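Local coordinates for protein acyl-CoA dehydrogenase (Thermus thermophilus, PDB 2Z1Q) that probably oxidises acyl-CoA thioesters to their 2,3-dehydroacyl forms, using FAD as cofactor and passing the electrons to an acceptor, at residues F28-S31 / V32-I35; L326-E329 / A330-G333. All coordinates share one frame; numbering follows the deposited sequence.

Contact 1: residues F28-S31 / V32-I35; sequences FDES and VKEI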
loop_
_atom_site.group_PDB
_atom_site.type_symbol
_atom_site.label_atom_id
_atom_site.label_comp_id
_atom_site.label_asym_id
_atom_site.label_seq_id
_atom_site.Cartn_x
_atom_site.Cartn_y
_atom_site.Cartn_z
ATOM N N PHE B 28 -27.671 17.239 3.317
ATOM C CA PHE B 28 -28.257 16.689 2.094
ATOM C C PHE B 28 -29.775 16.869 2.113
ATOM O O PHE B 28 -30.440 16.392 3.029
ATOM C CB PHE B 28 -27.924 15.187 1.975
ATOM C CG PHE B 28 -26.480 14.890 1.608
ATOM C CD1 PHE B 28 -25.950 13.615 1.804
ATOM C CD2 PHE B 28 -25.660 15.871 1.048
ATOM C CE1 PHE B 28 -24.621 13.323 1.447
ATOM C CE2 PHE B 28 -24.339 15.589 0.691
ATOM C CZ PHE B 28 -23.819 14.313 0.892
ATOM N N ASP B 29 -30.332 17.556 1.120
ATOM C CA ASP B 29 -31.783 17.722 1.095
ATOM C C ASP B 29 -32.367 16.399 0.608
ATOM O O ASP B 29 -31.672 15.608 -0.030
ATOM C CB ASP B 29 -32.203 18.874 0.177
ATOM C CG ASP B 29 -32.079 18.533 -1.290
ATOM O OD1 ASP B 29 -32.788 17.613 -1.742
ATOM O OD2 ASP B 29 -31.279 19.190 -1.989
ATOM N N GLU B 30 -33.634 16.157 0.921
ATOM C CA GLU B 30 -34.306 14.917 0.548
ATOM C C GLU B 30 -34.076 14.414 -0.871
ATOM O O GLU B 30 -34.056 13.207 -1.114
ATOM C CB GLU B 30 -35.807 15.050 0.822
ATOM C CG GLU B 30 -36.220 14.312 2.067
ATOM C CD GLU B 30 -36.088 12.810 1.892
ATOM O OE1 GLU B 30 -35.705 12.120 2.863
ATOM O OE2 GLU B 30 -36.376 12.320 0.776
ATOM N N SER B 31 -33.910 15.342 -1.804
ATOM C CA SER B 31 -33.669 14.991 -3.194
ATOM C C SER B 31 -32.378 14.178 -3.329
ATOM O O SER B 31 -32.344 13.159 -4.028
ATOM C CB SER B 31 -33.576 16.261 -4.032
ATOM O OG SER B 31 -32.458 16.216 -4.894
ATOM N N VAL B 32 -31.322 14.637 -2.660
ATOM C CA VAL B 32 -30.033 13.956 -2.697
ATOM C C VAL B 32 -30.147 12.612 -1.976
ATOM O O VAL B 32 -29.675 11.585 -2.465
ATOM C CB VAL B 32 -28.923 14.817 -2.014
ATOM C CG1 VAL B 32 -27.566 14.123 -2.112
ATOM C CG2 VAL B 32 -28.854 16.192 -2.666
ATOM N N LYS B 33 -30.786 12.617 -0.813
ATOM C CA LYS B 33 -30.940 11.398 -0.035
ATOM C C LYS B 33 -31.762 10.373 -0.798
ATOM O O LYS B 33 -31.704 9.177 -0.509
ATOM C CB LYS B 33 -31.593 11.723 1.305
ATOM C CG LYS B 33 -30.785 12.726 2.111
ATOM C CD LYS B 33 -31.592 13.402 3.211
ATOM C CE LYS B 33 -31.970 12.450 4.330
ATOM N NZ LYS B 33 -32.663 13.188 5.429
ATOM N N GLU B 34 -32.516 10.852 -1.782
ATOM C CA GLU B 34 -33.363 10.001 -2.603
ATOM C C GLU B 34 -32.540 9.245 -3.640
ATOM O O GLU B 34 -32.524 8.012 -3.666
ATOM C CB GLU B 34 -34.418 10.843 -3.325
ATOM C CG GLU B 34 -35.851 10.525 -2.955
ATOM C CD GLU B 34 -36.167 9.049 -3.086
ATOM O OE1 GLU B 34 -35.721 8.272 -2.213
ATOM O OE2 GLU B 34 -36.857 8.669 -4.057
ATOM N N ILE B 35 -31.861 9.989 -4.502
ATOM C CA ILE B 35 -31.060 9.362 -5.534
ATOM C C ILE B 35 -30.009 8.438 -4.922
ATOM O O ILE B 35 -29.721 7.369 -5.464
ATOM C CB ILE B 35 -30.392 10.418 -6.427
ATOM C CG1 ILE B 35 -31.473 11.345 -7.003
ATOM C CG2 ILE B 35 -29.631 9.737 -7.548
ATOM C CD1 ILE B 35 -31.000 12.270 -8.112
#
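Asp29 O is gripped by two backbone amides of the first helical turn: Lys33 N, 3.2 Å from Asp29 O in a nearly straight bond (166°), and Val32 N, whose bond to the same oxygen is bent and weak. Asp29 is the N-cap of the helix that starts here. Its CG sits between the backbone N and the carbonyl carbon (chi1 74°), which swings the carboxylate back over the opening turn, where it accepts from Ser31 N and, weakly, from Val32 N; the exact place of OD1 is less certain. Two residues further along, Ser31 O takes Ile35 N at 3.2 Å, an ordinary i+4 to i helical bond.

On the apolar side, Val32 turns CG1 anti to its backbone N (chi1 -178°) and lays that methyl over one face of the Phe28 ring, a CH-pi contact 4.2 Å from the centroid and displaced toward the rim. With alanine in place of Val32, both methyls go, and the Phe28 face and the Val95 side would probably lose their partner. Lys33 runs its aliphatic part past Phe28, CG lying 3.8 Å from Phe28 CB, and then turns toward Glu30. Lys33 NZ ends 4.1 Å from Glu30 OE1, close enough that the two charges may attract, though beyond a salt bridge. Glu34 instead pairs with Arg37.

This is the start of helix 30-54 in the N-terminal domain: Ser31, Val32 and Ile35 rest on helix 90-99 through Ile92, Val95 and Val96, while the Phe28 ring meets Tyr321 of helix 300-331 edge-to-face.

Contact 2: residues L326-E329 / A330-G333; sequences LIDE and ALLG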
loop_
_atom_site.group_PDB
_atom_site.type_symbol
_atom_site.label_atom_id
_atom_site.label_comp_id
_atom_site.label_asym_id
_atom_site.label_seq_id
_atom_site.Cartn_x
_atom_site.Cartn_y
_atom_site.Cartn_z
ATOM N N LEU B 326 -19.432 24.227 -2.270
ATOM C CA LEU B 326 -18.980 25.535 -2.751
ATOM C C LEU B 326 -19.284 25.693 -4.235
ATOM O O LEU B 326 -19.815 26.718 -4.669
ATOM C CB LEU B 326 -17.481 25.704 -2.513
ATOM C CG LEU B 326 -17.044 25.904 -1.057
ATOM C CD1 LEU B 326 -15.542 25.733 -0.919
ATOM C CD2 LEU B 326 -17.470 27.288 -0.594
ATOM N N ILE B 327 -18.945 24.670 -5.008
ATOM C CA ILE B 327 -19.182 24.695 -6.437
ATOM C C ILE B 327 -20.664 24.939 -6.735
ATOM O O ILE B 327 -21.010 25.776 -7.572
ATOM C CB ILE B 327 -18.739 23.361 -7.079
ATOM C CG1 ILE B 327 -17.226 23.192 -6.905
ATOM C CG2 ILE B 327 -19.124 23.325 -8.539
ATOM C CD1 ILE B 327 -16.705 21.804 -7.253
ATOM N N ASP B 328 -21.534 24.212 -6.046
ATOM C CA ASP B 328 -22.961 24.362 -6.264
ATOM C C ASP B 328 -23.461 25.788 -6.061
ATOM O O ASP B 328 -24.217 26.298 -6.894
ATOM C CB ASP B 328 -23.733 23.374 -5.383
ATOM C CG ASP B 328 -23.918 22.026 -6.060
ATOM O OD1 ASP B 328 -24.303 21.048 -5.385
ATOM O OD2 ASP B 328 -23.680 21.953 -7.285
ATOM N N GLU B 329 -23.035 26.438 -4.980
ATOM C CA GLU B 329 -23.455 27.811 -4.717
ATOM C C GLU B 329 -22.959 28.745 -5.816
ATOM O O GLU B 329 -23.690 29.612 -6.285
ATOM C CB GLU B 329 -22.936 28.293 -3.362
ATOM C CG GLU B 329 -23.605 27.635 -2.164
ATOM C CD GLU B 329 -23.358 28.396 -0.872
ATOM O OE1 GLU B 329 -23.766 27.903 0.203
ATOM O OE2 GLU B 329 -22.760 29.494 -0.934
ATOM N N ALA B 330 -21.713 28.564 -6.228
ATOM C CA ALA B 330 -21.153 29.406 -7.275
ATOM C C ALA B 330 -21.838 29.134 -8.608
ATOM O O ALA B 330 -21.603 29.836 -9.586
ATOM C CB ALA B 330 -19.657 29.165 -7.392
ATOM N N LEU B 331 -22.690 28.112 -8.639
ATOM C CA LEU B 331 -23.406 27.746 -9.857
ATOM C C LEU B 331 -24.853 28.243 -9.863
ATOM O O LEU B 331 -25.503 28.269 -10.909
ATOM C CB LEU B 331 -23.369 26.221 -10.049
ATOM C CG LEU B 331 -22.030 25.648 -10.530
ATOM C CD1 LEU B 331 -22.092 24.129 -10.580
ATOM C CD2 LEU B 331 -21.699 26.219 -11.902
ATOM N N LEU B 332 -25.352 28.639 -8.697
ATOM C CA LEU B 332 -26.720 29.138 -8.598
ATOM C C LEU B 332 -26.942 30.307 -9.552
ATOM O O LEU B 332 -26.077 31.175 -9.701
ATOM C CB LEU B 332 -27.018 29.598 -7.172
ATOM C CG LEU B 332 -26.964 28.518 -6.091
ATOM C CD1 LEU B 332 -27.114 29.157 -4.720
ATOM C CD2 LEU B 332 -28.062 27.497 -6.337
ATOM N N GLY B 333 -28.103 30.315 -10.201
ATOM C CA GLY B 333 -28.429 31.396 -11.116
ATOM C C GLY B 333 -27.512 31.464 -12.314
ATOM O O GLY B 333 -27.341 32.526 -12.922
#
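Ile327 and Leu331, one turn apart, lie side by side and point the same way, with Ile327 CG2 3.7 Å from Leu331 CD1. Ile327 places CG2 anti to its backbone N, with CG1 beside that N (chi1 -64°), and it is the CG2 branch that faces the leucine. Leu331 holds CG anti to its own carbonyl carbon (chi1 -75°), which brings CG back over the backbone oxygen of Ile327. Leu332 lies against the carbonyl of Glu329, its CG 3.5 Å from Glu329 O. The Glu329 side chain reaches out to a long, weak ion pair with Arg21.

The backbone shows the helix running out. Ala330 N still makes a straight bond to Leu326 O at 3.1 Å, whereas Leu331 N reaches Asp328 O at 2.9 Å and Leu332 N reaches Glu329 O at 3.1 Å, i+3 to i bonds in which the donor stands well above the carbonyl plane.

At this C-terminal end of helix 300-331, Asp328 accepts from Val91 N, at the start of helix 90-99, and Ile327 and Leu331 pack on Ile344 and Val340 of helix 337-345.

Contact 1 lies at the N-terminal end of helix 30-54, in the N-terminal domain, and contact 2 at the C-terminal end of helix 300-331, in the C-terminal one. Their centres are about 17 Å apart and their nearest atoms about 7 Å apart, without touching. Two indirect connections join them: helix 90-99 touches both, and helix 300-331, which ends in contact 2, also reaches contact 1 through Tyr321. Both lie away from the annotated FAD-binding residues, although helix 300-331 also contains Ile302 of the flavin pocket near its other end.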